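Local coordinates for HD domain-containing protein (Aquifex aeolicus, PDB 2HEK) that is of unestablished function but binds zinc and GDP and may be a dGTPase-like phosphohydrolase, at residues E315-V320 with K350-Y355; E309-D314 with I354-Q359; G11-G16 with G57-T62. One frame throughout, in Å; residues are numbered along the deposited sequence.

Interaction 1: residues E315-V320 with K350-Y355; sequences EVEKEV and KLYRIY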
loop_
_atom_site.group_PDB
_atom_site.type_symbol
_atom_site.label_atom_id
_atom_site.label_comp_id
_atom_site.label_asym_id
_atom_site.label_seq_id
_atom_site.Cartn_x
_atom_site.Cartn_y
_atom_site.Cartn_z
ATOM N N GLU A 315 9.778 -34.502 6.613
ATOM C CA GLU A 315 8.334 -34.592 6.828
ATOM C C GLU A 315 7.871 -33.347 7.554
ATOM O O GLU A 315 8.345 -33.037 8.645
ATOM C CB GLU A 315 7.969 -35.849 7.636
ATOM C CG GLU A 315 8.398 -37.166 6.946
ATOM C CD GLU A 315 7.996 -38.446 7.710
ATOM O OE1 GLU A 315 7.142 -38.389 8.620
ATOM O OE2 GLU A 315 8.528 -39.527 7.376
ATOM N N VAL A 316 6.962 -32.619 6.918
ATOM C CA VAL A 316 6.351 -31.425 7.522
ATOM C C VAL A 316 4.846 -31.634 7.729
ATOM O O VAL A 316 4.108 -31.900 6.779
ATOM C CB VAL A 316 6.568 -30.212 6.630
ATOM C CG1 VAL A 316 5.687 -29.109 7.084
ATOM C CG2 VAL A 316 8.017 -29.798 6.651
ATOM N N GLU A 317 4.398 -31.543 8.976
ATOM C CA GLU A 317 2.974 -31.677 9.307
ATOM C C GLU A 317 2.584 -30.611 10.333
ATOM O O GLU A 317 2.858 -30.776 11.536
ATOM C CB GLU A 317 2.637 -33.098 9.802
ATOM C CG GLU A 317 2.648 -34.166 8.683
ATOM C CD GLU A 317 2.395 -35.603 9.163
ATOM O OE1 GLU A 317 2.281 -35.844 10.388
ATOM O OE2 GLU A 317 2.308 -36.500 8.290
ATOM N N LYS A 318 1.950 -29.529 9.840
ATOM C CA LYS A 318 1.675 -28.311 10.611
ATOM C C LYS A 318 0.203 -27.873 10.648
ATOM O O LYS A 318 -0.451 -27.705 9.606
ATOM C CB LYS A 318 2.497 -27.164 10.045
ATOM C CG LYS A 318 2.406 -25.886 10.828
ATOM C CD LYS A 318 3.266 -25.993 12.081
ATOM C CE LYS A 318 3.150 -24.749 12.963
ATOM N NZ LYS A 318 4.293 -24.621 13.922
ATOM N N GLU A 319 -0.293 -27.633 11.856
ATOM C CA GLU A 319 -1.684 -27.266 12.073
ATOM C C GLU A 319 -1.912 -25.788 11.796
ATOM O O GLU A 319 -1.276 -24.939 12.383
ATOM C CB GLU A 319 -2.101 -27.564 13.522
ATOM C CG GLU A 319 -2.571 -29.005 13.796
ATOM C CD GLU A 319 -3.290 -29.119 15.135
ATOM O OE1 GLU A 319 -2.672 -28.794 16.180
ATOM O OE2 GLU A 319 -4.480 -29.519 15.139
ATOM N N VAL A 320 -2.869 -25.507 10.932
ATOM C CA VAL A 320 -3.195 -24.148 10.517
ATOM C C VAL A 320 -4.120 -23.507 11.562
ATOM O O VAL A 320 -4.155 -22.279 11.724
ATOM C CB VAL A 320 -3.873 -24.212 9.141
ATOM C CG1 VAL A 320 -4.512 -22.863 8.728
ATOM C CG2 VAL A 320 -2.868 -24.731 8.089
ATOM N N LYS A 350 0.487 -30.799 5.178
ATOM C CA LYS A 350 1.246 -32.071 5.243
ATOM C C LYS A 350 2.090 -32.173 4.007
ATOM O O LYS A 350 1.550 -32.267 2.912
ATOM C CB LYS A 350 0.280 -33.265 5.282
ATOM C CG LYS A 350 -0.428 -33.464 6.618
ATOM C CD LYS A 350 -1.643 -34.400 6.476
ATOM C CE LYS A 350 -1.258 -35.874 6.507
ATOM N NZ LYS A 350 -0.892 -36.311 7.901
ATOM N N LEU A 351 3.415 -32.158 4.154
ATOM C CA LEU A 351 4.281 -32.223 2.994
ATOM C C LEU A 351 5.398 -33.196 3.267
ATOM O O LEU A 351 5.989 -33.183 4.364
ATOM C CB LEU A 351 4.872 -30.830 2.658
ATOM C CG LEU A 351 3.930 -29.735 2.111
ATOM C CD1 LEU A 351 4.520 -28.339 2.394
ATOM C CD2 LEU A 351 3.685 -29.897 0.620
ATOM N N TYR A 352 5.715 -34.019 2.271
ATOM C CA TYR A 352 6.794 -35.004 2.432
ATOM C C TYR A 352 7.740 -34.801 1.296
ATOM O O TYR A 352 7.331 -34.735 0.156
ATOM C CB TYR A 352 6.229 -36.449 2.436
ATOM C CG TYR A 352 5.050 -36.538 3.355
ATOM C CD1 TYR A 352 3.760 -36.428 2.856
ATOM C CD2 TYR A 352 5.235 -36.633 4.726
ATOM C CE1 TYR A 352 2.670 -36.464 3.711
ATOM C CE2 TYR A 352 4.166 -36.628 5.580
ATOM C CZ TYR A 352 2.887 -36.570 5.052
ATOM O OH TYR A 352 1.821 -36.570 5.901
ATOM N N ARG A 353 9.015 -34.650 1.608
ATOM C CA ARG A 353 9.979 -34.364 0.566
ATOM C C ARG A 353 11.080 -35.401 0.558
ATOM O O ARG A 353 11.508 -35.854 1.613
ATOM C CB ARG A 353 10.600 -32.954 0.735
ATOM C CG ARG A 353 9.796 -31.863 0.008
ATOM C CD ARG A 353 8.548 -31.483 0.759
ATOM N NE ARG A 353 7.947 -30.281 0.147
ATOM C CZ ARG A 353 8.087 -29.037 0.618
ATOM N NH1 ARG A 353 8.783 -28.806 1.744
ATOM N NH2 ARG A 353 7.494 -28.022 -0.029
ATOM N N ILE A 354 11.553 -35.736 -0.629
ATOM C CA ILE A 354 12.780 -36.558 -0.745
ATOM C C ILE A 354 13.779 -35.780 -1.581
ATOM O O ILE A 354 13.454 -35.277 -2.657
ATOM C CB ILE A 354 12.530 -37.963 -1.391
ATOM C CG1 ILE A 354 11.509 -38.758 -0.575
ATOM C CG2 ILE A 354 13.842 -38.775 -1.476
ATOM C CD1 ILE A 354 11.050 -40.079 -1.252
ATOM N N TYR A 355 14.989 -35.677 -1.071
ATOM C CA TYR A 355 16.049 -34.950 -1.750
ATOM C C TYR A 355 17.192 -35.916 -2.049
ATOM O O TYR A 355 17.499 -36.768 -1.213
ATOM C CB TYR A 355 16.613 -33.899 -0.791
ATOM C CG TYR A 355 15.604 -32.849 -0.340
ATOM C CD1 TYR A 355 14.966 -32.967 0.880
ATOM C CD2 TYR A 355 15.313 -31.729 -1.145
ATOM C CE1 TYR A 355 14.043 -31.985 1.334
ATOM C CE2 TYR A 355 14.405 -30.740 -0.702
ATOM C CZ TYR A 355 13.772 -30.891 0.533
ATOM O OH TYR A 355 12.871 -29.952 1.001
#

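Interaction 2: residues E309-D314 with I354-Q359; sequences EKVRFD and IYVDRQ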
loop_
_atom_site.group_PDB
_atom_site.type_symbol
_atom_site.label_atom_id
_atom_site.label_comp_id
_atom_site.label_asym_id
_atom_site.label_seq_id
_atom_site.Cartn_x
_atom_site.Cartn_y
_atom_site.Cartn_z
ATOM N N GLU A 309 23.492 -42.054 2.830
ATOM C CA GLU A 309 24.271 -40.811 2.766
ATOM C C GLU A 309 23.894 -39.873 1.621
ATOM O O GLU A 309 24.047 -38.653 1.746
ATOM C CB GLU A 309 25.757 -41.141 2.606
ATOM C CG GLU A 309 26.526 -41.325 3.897
ATOM C CD GLU A 309 28.063 -41.282 3.691
ATOM O OE1 GLU A 309 28.787 -40.993 4.681
ATOM O OE2 GLU A 309 28.543 -41.528 2.547
ATOM N N LYS A 310 23.445 -40.442 0.503
ATOM C CA LYS A 310 23.160 -39.680 -0.710
ATOM C C LYS A 310 21.723 -39.161 -0.776
ATOM O O LYS A 310 21.300 -38.634 -1.797
ATOM C CB LYS A 310 23.442 -40.511 -1.958
ATOM C CG LYS A 310 24.907 -40.957 -2.126
ATOM C CD LYS A 310 25.806 -39.840 -2.655
ATOM C CE LYS A 310 27.274 -40.281 -2.658
ATOM N NZ LYS A 310 28.207 -39.131 -2.844
ATOM N N VAL A 311 20.965 -39.329 0.295
ATOM C CA VAL A 311 19.562 -38.921 0.260
ATOM C C VAL A 311 19.176 -38.264 1.559
ATOM O O VAL A 311 19.752 -38.562 2.615
ATOM C CB VAL A 311 18.590 -40.117 -0.007
ATOM C CG1 VAL A 311 18.789 -40.696 -1.413
ATOM C CG2 VAL A 311 18.751 -41.179 1.059
ATOM N N ARG A 312 18.178 -37.378 1.492
ATOM C CA ARG A 312 17.607 -36.819 2.714
ATOM C C ARG A 312 16.086 -36.831 2.630
ATOM O O ARG A 312 15.533 -36.718 1.554
ATOM C CB ARG A 312 18.142 -35.401 2.966
ATOM C CG ARG A 312 19.653 -35.363 3.217
ATOM C CD ARG A 312 19.988 -35.909 4.610
ATOM N NE ARG A 312 21.396 -35.741 4.952
ATOM C CZ ARG A 312 22.404 -36.382 4.359
ATOM N NH1 ARG A 312 22.172 -37.227 3.358
ATOM N NH2 ARG A 312 23.655 -36.160 4.763
ATOM N N PHE A 313 15.432 -37.009 3.772
ATOM C CA PHE A 313 13.975 -37.051 3.844
ATOM C C PHE A 313 13.508 -35.906 4.739
ATOM O O PHE A 313 14.220 -35.490 5.656
ATOM C CB PHE A 313 13.491 -38.425 4.350
ATOM C CG PHE A 313 14.040 -39.564 3.555
ATOM C CD1 PHE A 313 15.141 -40.285 4.014
ATOM C CD2 PHE A 313 13.504 -39.874 2.314
ATOM C CE1 PHE A 313 15.682 -41.324 3.259
ATOM C CE2 PHE A 313 14.041 -40.908 1.536
ATOM C CZ PHE A 313 15.128 -41.635 2.006
ATOM N N ASP A 314 12.327 -35.377 4.464
ATOM C CA ASP A 314 11.808 -34.323 5.313
ATOM C C ASP A 314 10.309 -34.491 5.391
ATOM O O ASP A 314 9.658 -34.639 4.364
ATOM C CB ASP A 314 12.180 -32.940 4.748
ATOM C CG ASP A 314 11.940 -31.814 5.752
ATOM O OD1 ASP A 314 12.146 -32.030 6.962
ATOM O OD2 ASP A 314 11.532 -30.708 5.342
ATOM N N ILE A 354 11.553 -35.736 -0.629
ATOM C CA ILE A 354 12.780 -36.558 -0.745
ATOM C C ILE A 354 13.779 -35.780 -1.581
ATOM O O ILE A 354 13.454 -35.277 -2.657
ATOM C CB ILE A 354 12.530 -37.963 -1.391
ATOM C CG1 ILE A 354 11.509 -38.758 -0.575
ATOM C CG2 ILE A 354 13.842 -38.775 -1.476
ATOM C CD1 ILE A 354 11.050 -40.079 -1.252
ATOM N N TYR A 355 14.989 -35.677 -1.071
ATOM C CA TYR A 355 16.049 -34.950 -1.750
ATOM C C TYR A 355 17.192 -35.916 -2.049
ATOM O O TYR A 355 17.499 -36.768 -1.213
ATOM C CB TYR A 355 16.613 -33.899 -0.791
ATOM C CG TYR A 355 15.604 -32.849 -0.340
ATOM C CD1 TYR A 355 14.966 -32.967 0.880
ATOM C CD2 TYR A 355 15.313 -31.729 -1.145
ATOM C CE1 TYR A 355 14.043 -31.985 1.334
ATOM C CE2 TYR A 355 14.405 -30.740 -0.702
ATOM C CZ TYR A 355 13.772 -30.891 0.533
ATOM O OH TYR A 355 12.871 -29.952 1.001
ATOM N N VAL A 356 17.852 -35.734 -3.190
ATOM C CA VAL A 356 19.020 -36.554 -3.538
ATOM C C VAL A 356 20.224 -35.734 -3.999
ATOM O O VAL A 356 20.073 -34.691 -4.636
ATOM C CB VAL A 356 18.684 -37.602 -4.632
ATOM C CG1 VAL A 356 17.610 -38.529 -4.152
ATOM C CG2 VAL A 356 18.226 -36.924 -5.894
ATOM N N ASP A 357 21.416 -36.222 -3.664
ATOM C CA ASP A 357 22.671 -35.701 -4.209
ATOM C C ASP A 357 22.480 -35.321 -5.670
ATOM O O ASP A 357 21.952 -36.104 -6.452
ATOM C CB ASP A 357 23.759 -36.767 -4.065
ATOM C CG ASP A 357 25.153 -36.237 -4.364
ATOM O OD1 ASP A 357 26.015 -36.319 -3.456
ATOM O OD2 ASP A 357 25.381 -35.741 -5.493
ATOM N N ARG A 358 22.902 -34.122 -6.052
ATOM C CA ARG A 358 22.610 -33.646 -7.414
ATOM C C ARG A 358 23.277 -34.470 -8.541
ATOM O O ARG A 358 22.794 -34.481 -9.678
ATOM C CB ARG A 358 22.858 -32.131 -7.559
ATOM C CG ARG A 358 24.315 -31.694 -7.586
ATOM C CD ARG A 358 24.420 -30.257 -8.087
ATOM N NE ARG A 358 25.630 -30.015 -8.879
ATOM C CZ ARG A 358 25.748 -29.056 -9.799
ATOM N NH1 ARG A 358 24.728 -28.245 -10.069
ATOM N NH2 ARG A 358 26.889 -28.907 -10.461
ATOM N N GLN A 359 24.362 -35.170 -8.211
ATOM C CA GLN A 359 25.023 -36.076 -9.164
ATOM C C GLN A 359 24.126 -37.270 -9.539
ATOM O O GLN A 359 23.991 -37.608 -10.718
ATOM C CB GLN A 359 26.363 -36.578 -8.606
ATOM C CG GLN A 359 27.410 -35.491 -8.359
ATOM C CD GLN A 359 28.554 -35.958 -7.442
ATOM O OE1 GLN A 359 28.479 -37.018 -6.802
ATOM N NE2 GLN A 359 29.618 -35.162 -7.380
HETATM O O HOH W 1 10.872 -30.357 2.943
#

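Interaction 3: residues G11-G16 with G57-T62; sequences GFVRVG and GVYHIT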
loop_
_atom_site.group_PDB
_atom_site.type_symbol
_atom_site.label_atom_id
_atom_site.label_comp_id
_atom_site.label_asym_id
_atom_site.label_seq_id
_atom_site.Cartn_x
_atom_site.Cartn_y
_atom_site.Cartn_z
ATOM N N GLY A 11 6.309 2.479 10.834
ATOM C CA GLY A 11 6.640 3.914 10.805
ATOM C C GLY A 11 7.803 4.165 11.762
ATOM O O GLY A 11 8.975 4.186 11.356
ATOM N N PHE A 12 7.497 4.345 13.034
ATOM C CA PHE A 12 8.556 4.509 14.073
ATOM C C PHE A 12 8.220 3.642 15.264
ATOM O O PHE A 12 7.047 3.436 15.546
ATOM C CB PHE A 12 8.662 5.972 14.507
ATOM C CG PHE A 12 9.275 6.851 13.462
ATOM C CD1 PHE A 12 10.666 7.048 13.426
ATOM C CD2 PHE A 12 8.488 7.446 12.481
ATOM C CE1 PHE A 12 11.243 7.851 12.454
ATOM C CE2 PHE A 12 9.073 8.244 11.487
ATOM C CZ PHE A 12 10.445 8.437 11.479
ATOM N N VAL A 13 9.236 3.088 15.920
ATOM C CA VAL A 13 9.051 2.441 17.223
ATOM C C VAL A 13 9.656 3.339 18.324
ATOM O O VAL A 13 10.831 3.685 18.274
ATOM C CB VAL A 13 9.683 1.038 17.228
ATOM C CG1 VAL A 13 9.669 0.409 18.657
ATOM C CG2 VAL A 13 8.946 0.144 16.164
ATOM N N ARG A 14 8.824 3.723 19.288
ATOM C CA ARG A 14 9.237 4.609 20.355
ATOM C C ARG A 14 9.632 3.732 21.518
ATOM O O ARG A 14 8.870 2.855 21.912
ATOM C CB ARG A 14 8.072 5.520 20.757
ATOM C CG ARG A 14 7.804 6.635 19.757
ATOM C CD ARG A 14 6.618 7.512 20.175
ATOM N NE ARG A 14 6.794 8.111 21.513
ATOM C CZ ARG A 14 7.111 9.386 21.734
ATOM N NH1 ARG A 14 7.300 10.213 20.718
ATOM N NH2 ARG A 14 7.226 9.843 22.976
ATOM N N VAL A 15 10.824 3.951 22.050
ATOM C CA VAL A 15 11.339 3.193 23.173
ATOM C C VAL A 15 11.734 4.125 24.344
ATOM O O VAL A 15 12.424 5.126 24.132
ATOM C CB VAL A 15 12.592 2.385 22.744
ATOM C CG1 VAL A 15 13.083 1.491 23.886
ATOM C CG2 VAL A 15 12.270 1.496 21.497
ATOM N N GLY A 16 11.325 3.765 25.566
ATOM C CA GLY A 16 11.670 4.496 26.790
ATOM C C GLY A 16 13.051 4.167 27.322
ATOM O O GLY A 16 13.796 3.402 26.716
ATOM N N GLY A 57 10.267 -4.689 17.136
ATOM C CA GLY A 57 8.887 -4.854 16.658
ATOM C C GLY A 57 8.022 -5.575 17.673
ATOM O O GLY A 57 6.871 -5.197 17.903
ATOM N N VAL A 58 8.563 -6.621 18.298
ATOM C CA VAL A 58 7.801 -7.319 19.380
ATOM C C VAL A 58 7.476 -6.368 20.559
ATOM O O VAL A 58 6.328 -6.296 21.043
ATOM C CB VAL A 58 8.533 -8.581 19.861
ATOM C CG1 VAL A 58 7.740 -9.249 21.008
ATOM C CG2 VAL A 58 8.696 -9.588 18.710
ATOM N N TYR A 59 8.488 -5.622 21.003
ATOM C CA TYR A 59 8.295 -4.568 22.000
ATOM C C TYR A 59 7.151 -3.620 21.571
ATOM O O TYR A 59 6.279 -3.325 22.357
ATOM C CB TYR A 59 9.586 -3.794 22.178
ATOM C CG TYR A 59 9.523 -2.535 23.024
ATOM C CD1 TYR A 59 9.144 -1.293 22.469
ATOM C CD2 TYR A 59 9.904 -2.574 24.380
ATOM C CE1 TYR A 59 9.100 -0.106 23.283
ATOM C CE2 TYR A 59 9.885 -1.416 25.180
ATOM C CZ TYR A 59 9.489 -0.190 24.631
ATOM O OH TYR A 59 9.472 0.929 25.453
ATOM N N HIS A 60 7.159 -3.149 20.330
ATOM C CA HIS A 60 6.131 -2.218 19.841
ATOM C C HIS A 60 4.731 -2.854 19.764
ATOM O O HIS A 60 3.718 -2.252 20.202
ATOM C CB HIS A 60 6.567 -1.727 18.445
ATOM C CG HIS A 60 5.530 -0.910 17.755
ATOM N ND1 HIS A 60 5.268 0.397 18.098
ATOM C CD2 HIS A 60 4.678 -1.215 16.745
ATOM C CE1 HIS A 60 4.296 0.864 17.328
ATOM N NE2 HIS A 60 3.929 -0.093 16.494
ATOM N N ILE A 61 4.638 -4.075 19.233
ATOM C CA ILE A 61 3.336 -4.758 19.195
ATOM C C ILE A 61 2.822 -5.110 20.606
ATOM O O ILE A 61 1.625 -4.983 20.881
ATOM C CB ILE A 61 3.357 -6.031 18.284
ATOM C CG1 ILE A 61 3.543 -5.593 16.839
ATOM C CG2 ILE A 61 2.007 -6.837 18.386
ATOM C CD1 ILE A 61 2.336 -4.788 16.275
ATOM N N THR A 62 3.731 -5.516 21.500
ATOM C CA THR A 62 3.357 -5.761 22.895
ATOM C C THR A 62 2.750 -4.504 23.509
ATOM O O THR A 62 1.730 -4.602 24.184
ATOM C CB THR A 62 4.563 -6.226 23.738
ATOM O OG1 THR A 62 5.106 -7.421 23.137
ATOM C CG2 THR A 62 4.119 -6.547 25.173
HETATM O O HOH W 2 6.600 1.430 20.511
#

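Interaction 1: residues E315-V320 with K350-Y355
Lys-350 stands opposite Glu-317 as a non-hydrogen-bonded antiparallel pair, their CA atoms 4.4 Å apart, and both side chains leave the sheet on the same face. The aliphatic parts touch first, Lys-350 CG at 3.8 Å from Glu-317 CG. Bends at chi3 and chi4 then fold the lysine chain back, and Lys-350 NZ ends 3.2 Å from Glu-317 OE2, a salt bridge whose hydrogen bond is weak.

Leu-351 carries the backbone pairing with Val-316. Leu-351 N reaches Val-316 O at 2.7 Å (166° at the hydrogen), and Val-316 N reaches Leu-351 O at 2.8 Å (171°), so both bonds are nearly straight. On this second face Val-316 CB lies 4.4 Å from Leu-351 CB, so these two side chains meet at their bases.

Tyr-352 returns to the face of Lys-350 and pairs with Glu-315, whose CG lies in the ring plane at the edge, 3.9 Å from Tyr-352 CD2. The phenol points at Glu-317, whose carboxylate is turned 84° from the ring. The modelled Tyr-352 OH to Glu-317 OE2 separation is too short to trust, though the hydroxyl is placed as donor to the same oxygen that faces the lysine.

Arg-353 swings back to the Leu-351 face, where Leu-351 CD1 lies over one face of its guanidinium, toward the rim; Arg-353 NH1 is hydrogen-bonded to Phe-222 O and NE to Ser-288 OG. Strand 349-356 is the middle of a three-stranded antiparallel sheet, between 311-318 and 284-289. Tyr-292 and Phe-295 of helix 292-305 pack against Tyr-352, while Phe-222, just beyond helix 203-221, meets Val-316 on the other face.

Interaction 2: residues E309-D314 with I354-Q359
Val-311, Arg-312 and Phe-313 run antiparallel to Val-356, Tyr-355 and Ile-354, the two short strands at 161° to each other, with Arg-312 and Tyr-355 as the hydrogen-bonded pair: Arg-312 N to Tyr-355 O and Tyr-355 N to Arg-312 O are each 2.9 Å. One bond further on, Asp-357 N gives a straight bond to Lys-310 O (3.1 Å, 172°).

One face is apolar. Phe-313 and Ile-354 lie side by side, pointing the same way, with Ile-354 CG1 at the ring edge 3.7 Å from Phe-313 CD2. Beside them Val-311 CG1 touches Val-356 CG1 at 3.7 Å. Phe-313 also has a cation-pi partner in Lys-299.

The other face carries Arg-312 and Tyr-355, and packs on helix 224-240. Arg-312 NH1 bonds the carbonyls of Glu-309 and Val-311; both oxygens lie near the guanidinium plane, while NH1 stands above each carbonyl plane. Arg-312 NE forms a salt bridge with Glu-235. A water links Asp-314 OD2 to Tyr-355 OH; Asp-314 OD2 also forms a salt bridge with Arg-227 NE, and Tyr-355 OH is hydrogen-bonded to Lys-224 O.

Lys-310 and Asp-357 lie alongside each other, Lys-310 NZ 3.6 Å from Asp-357 OD1 in a long salt bridge. The other oxygen, Asp-357 OD2, accepts from Gln-359 N at 3.0 Å through its anti lone pair. An alanine in place of Asp-357 would probably leave Lys-310 without this countercharge and Gln-359 N without this acceptor, making the turn less fixed.

This is an antiparallel strand pair running out into an Asx turn, near one nucleotide pocket: the Tyr-355 side chain is about 8 Å from a bound GDP.

Interaction 3: residues G11-G16 with G57-T62
Val-13 and His-60 cross at a slant, and so do Val-15 and Tyr-59; these two pairs set the helix against the strand. The strand passes nearly perpendicular to the helix, at 83°, with the axes 8.6 Å apart at their closest.

Val-13 straddles the base of the histidine: both methyls, CG1 and CG2, are 3.8 Å from His-60 CB. With His-60 CG anti to the backbone N (chi1 173°), that ring carbon also comes within reach of Val-13 CG2. A water lies in the plane of this ring, 2.9 Å from His-60 ND1, and donates a hydrogen bond to Arg-14 O at 3.0 Å. It thereby bridges helix and strand through a backbone carbonyl.

Tyr-59 likewise has CG anti to the backbone N (chi1 171°), and its ring reaches across to the strand. The same carbonyl, Arg-14 O, meets the ring edge in plane, 3.3 Å from Tyr-59 CE1. Val-15 approaches obliquely, its CG2 at 4.0 Å from Tyr-59 CE1 and its CG1 near CZ. At the ring's far end Gly-16 N and Tyr-59 OH are 3.4 Å apart, a weak bond made less certain by the doubtful place of the hydroxyl.

Strand 11-16 forms a beta hairpin with strand 2-7, which supplies Lys-3 and Glu-4 to a GDP pocket. Helix 51-69 carries Phe-52 of that pocket as well as the zinc ligand His-54, and Thr-62 OG1 bonds Ser-160, next to the zinc ligand Asp-161. The contact thus seats an N-terminal hairpin crosswise on a metal-bearing helix of the HD domain.

How the interactions relate
Interaction 3 comes first along the chain, closing well before the other two open. Interactions 1 and 2 are successive parts of one strand pairing, 311-318 with 349-356: their centres are about 16 Å apart, they share Ile-354 and Tyr-355, and Arg-353 N probably bonds Asp-314 O where they join. Interaction 3 joins a hairpin to an HD-domain helix on the opposite side of the chain's centre, its own centre about 34 Å from that of interaction 1 and about 43 Å from that of interaction 2, with no touch. The protein's two GDP pockets are likewise separate: interaction 3 lies near residues of one, interaction 2 within about 8 Å of the nucleotide in the other.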